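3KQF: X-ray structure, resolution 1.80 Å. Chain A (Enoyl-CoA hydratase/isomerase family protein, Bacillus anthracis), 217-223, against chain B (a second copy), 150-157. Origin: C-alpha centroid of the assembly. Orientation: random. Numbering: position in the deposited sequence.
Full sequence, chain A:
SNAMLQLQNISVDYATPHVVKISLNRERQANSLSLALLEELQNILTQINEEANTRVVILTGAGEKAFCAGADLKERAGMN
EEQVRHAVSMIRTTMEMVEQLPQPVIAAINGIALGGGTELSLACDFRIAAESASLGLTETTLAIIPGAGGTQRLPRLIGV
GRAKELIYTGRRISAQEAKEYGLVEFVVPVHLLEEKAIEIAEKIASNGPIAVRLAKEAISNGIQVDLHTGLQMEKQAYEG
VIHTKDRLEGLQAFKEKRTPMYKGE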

# COMPACT_ATOMS: atom_id res chain seq x y z
N GLU A 217 1.40 2.46 18.92
CA GLU A 217 0.63 3.70 18.89
C GLU A 217 1.08 4.63 17.76
O GLU A 217 0.25 5.19 17.06
CB GLU A 217 0.70 4.41 20.24
CG GLU A 217 -0.07 3.69 21.32
CD GLU A 217 -0.06 4.43 22.66
OE1 GLU A 217 1.03 4.83 23.12
OE2 GLU A 217 -1.15 4.57 23.25
N ALA A 218 2.38 4.80 17.59
CA ALA A 218 2.91 5.69 16.56
C ALA A 218 2.55 5.21 15.13
O ALA A 218 2.11 5.99 14.28
CB ALA A 218 4.42 5.84 16.71
N ILE A 219 2.75 3.93 14.87
CA ILE A 219 2.43 3.35 13.55
C ILE A 219 0.91 3.40 13.27
O ILE A 219 0.49 3.93 12.27
CB ILE A 219 2.91 1.88 13.44
CG1 ILE A 219 4.44 1.78 13.57
CG2 ILE A 219 2.42 1.26 12.12
CD1 ILE A 219 4.98 0.33 13.81
N SER A 220 0.10 2.90 14.20
CA SER A 220 -1.35 2.73 13.99
C SER A 220 -2.06 4.05 13.84
O SER A 220 -3.02 4.15 13.09
CB SER A 220 -1.99 1.94 15.13
OG SER A 220 -1.30 0.71 15.34
N ASN A 221 -1.62 5.05 14.60
CA ASN A 221 -2.23 6.38 14.51
C ASN A 221 -1.58 7.25 13.44
O ASN A 221 -2.28 7.96 12.70
CB ASN A 221 -2.17 7.06 15.88
CG ASN A 221 -3.09 6.41 16.88
OD1 ASN A 221 -4.31 6.35 16.66
ND2 ASN A 221 -2.54 5.96 17.99
N GLY A 222 -0.25 7.18 13.33
CA GLY A 222 0.49 7.99 12.36
C GLY A 222 0.13 7.70 10.91
O GLY A 222 0.07 8.62 10.09
N ILE A 223 -0.16 6.44 10.62
CA ILE A 223 -0.51 6.02 9.24
C ILE A 223 -1.88 6.56 8.80
O ILE A 223 -2.17 6.59 7.60
CB ILE A 223 -0.48 4.47 9.14
CG1 ILE A 223 -0.36 3.97 7.70
CG2 ILE A 223 -1.70 3.84 9.85
CD1 ILE A 223 0.82 4.56 6.90
N GLY B 150 11.13 6.30 10.79
CA GLY B 150 10.95 4.88 10.50
C GLY B 150 9.54 4.35 10.73
O GLY B 150 9.02 3.57 9.93
N THR B 151 8.90 4.79 11.82
CA THR B 151 7.54 4.35 12.14
C THR B 151 6.50 4.93 11.19
O THR B 151 5.41 4.43 11.14
CB THR B 151 7.10 4.73 13.58
OG1 THR B 151 6.82 6.13 13.66
CG2 THR B 151 8.15 4.30 14.63
N GLN B 152 6.88 5.93 10.41
CA GLN B 152 5.98 6.60 9.49
C GLN B 152 6.25 6.25 8.02
O GLN B 152 5.33 5.83 7.28
CB GLN B 152 6.08 8.11 9.73
CG GLN B 152 5.71 8.51 11.16
CD GLN B 152 4.33 8.01 11.53
OE1 GLN B 152 3.32 8.30 10.83
NE2 GLN B 152 4.25 7.26 12.62
N ARG B 153 7.51 6.32 7.60
CA ARG B 153 7.87 6.05 6.21
C ARG B 153 7.79 4.56 5.85
O ARG B 153 7.39 4.20 4.73
CB ARG B 153 9.26 6.65 5.87
CG ARG B 153 9.32 8.19 6.01
CD ARG B 153 10.58 8.84 5.38
NE ARG B 153 10.53 10.30 5.51
CZ ARG B 153 10.96 10.98 6.57
NH1 ARG B 153 11.52 10.36 7.60
NH2 ARG B 153 10.84 12.30 6.62
N LEU B 154 8.11 3.68 6.80
CA LEU B 154 8.07 2.25 6.53
C LEU B 154 6.65 1.74 6.22
O LEU B 154 6.47 1.07 5.19
CB LEU B 154 8.74 1.44 7.65
CG LEU B 154 8.93 -0.05 7.31
CD1 LEU B 154 9.95 -0.19 6.19
CD2 LEU B 154 9.43 -0.85 8.53
N PRO B 155 5.65 2.02 7.08
CA PRO B 155 4.29 1.53 6.76
C PRO B 155 3.71 2.14 5.47
O PRO B 155 2.92 1.49 4.75
CB PRO B 155 3.47 1.91 7.99
CG PRO B 155 4.25 2.97 8.69
CD PRO B 155 5.69 2.67 8.41
N ARG B 156 4.08 3.39 5.19
CA ARG B 156 3.65 4.07 3.97
C ARG B 156 4.17 3.35 2.74
O ARG B 156 3.46 3.24 1.75
CB ARG B 156 4.05 5.55 3.97
CG ARG B 156 3.17 6.38 4.90
CD ARG B 156 3.62 7.79 5.11
NE ARG B 156 2.59 8.57 5.77
CZ ARG B 156 2.31 8.53 7.07
NH1 ARG B 156 3.02 7.76 7.88
NH2 ARG B 156 1.34 9.29 7.58
N LEU B 157 5.39 2.82 2.81
CA LEU B 157 5.97 2.11 1.67
C LEU B 157 5.57 0.64 1.52
O LEU B 157 5.25 0.21 0.41
CB LEU B 157 7.50 2.20 1.73
CG LEU B 157 8.31 1.65 0.57
CD1 LEU B 157 7.99 2.42 -0.72
CD2 LEU B 157 9.83 1.70 0.88

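The most unusual feature of this contact is the close fit of Gln152(B) against a glycine. Gly222(A) CA lies 3.2 Å from Gln152(B) OE1. A CB on Gly222(A) would point toward chain B and sit about 2.2 Å from Gln152(B) OE1, which is a clash. The lack of a side chain is what leaves room for the amide.

The closest approach of the two helix axes is 8.9 Å, and their directions differ by 53°. The nearest CA atoms are those of Ile219(A) and Thr151(B), 5.4 Å apart.

Two hydrogen bonds cross the contact. Both run from a chain B side chain to a chain A backbone carbonyl. Gln152(B) NE2 donates to Ala218(A) O at 3.0 Å. Ala218(A) O also accepts the helical bond from Gly222(A) N at 2.8 Å, so it serves two donors. Arg156(B) NH2 donates to Gly222(A) O at 2.9 Å. That oxygen lies at the edge of the guanidinium, near its plane, as suits an in-plane N-H.

Both donors are held in place within chain B. Gln152(B) NE2 also donates to Thr151(B) OG1, at 3.0 Å. Arg156(B) NH1 donates to Gln152(B) OE1 at 3.0 Å and to Gln152(B) O at 3.1 Å. The glutamine and arginine therefore form one linked network, with the amide oxygen facing an arginine donor and the amide nitrogen facing a carbonyl. Gly222(A) O and Gln152(B) OE1 are 3.3 Å apart, but both are acceptors and do not bond. Arg156(B) donates to both, to Gln152(B) OE1 through NH1 and to Gly222(A) O through NH2.

Much of the rest is apolar packing. Ile223(A) has the largest covered area of any residue here. Ile223(A) CD1 lies 3.6 Å from Arg156(B) CG and also sits over one face of the guanidinium. Ile223(A) CD1 is also 3.9 Å from Pro155(B) CB. Ile219(A) CG2 reaches Pro155(B) CG at 4.2 Å. The helix of chain B is kinked at this proline, whose N has no bond to the turn before.

Ile219(A) CG1 packs 3.7 Å from Thr151(B) O. This carbonyl is buried by the contact and has no polar partner in the model. Ala218(A) CB points toward chain B and comes within 3.9 Å of Thr151(B) OG1.

Ser220(A) points away and takes no part. Asn221(A) also makes no contact; its ND2 donates a weak hydrogen bond to Glu217(A) O at 3.0 Å.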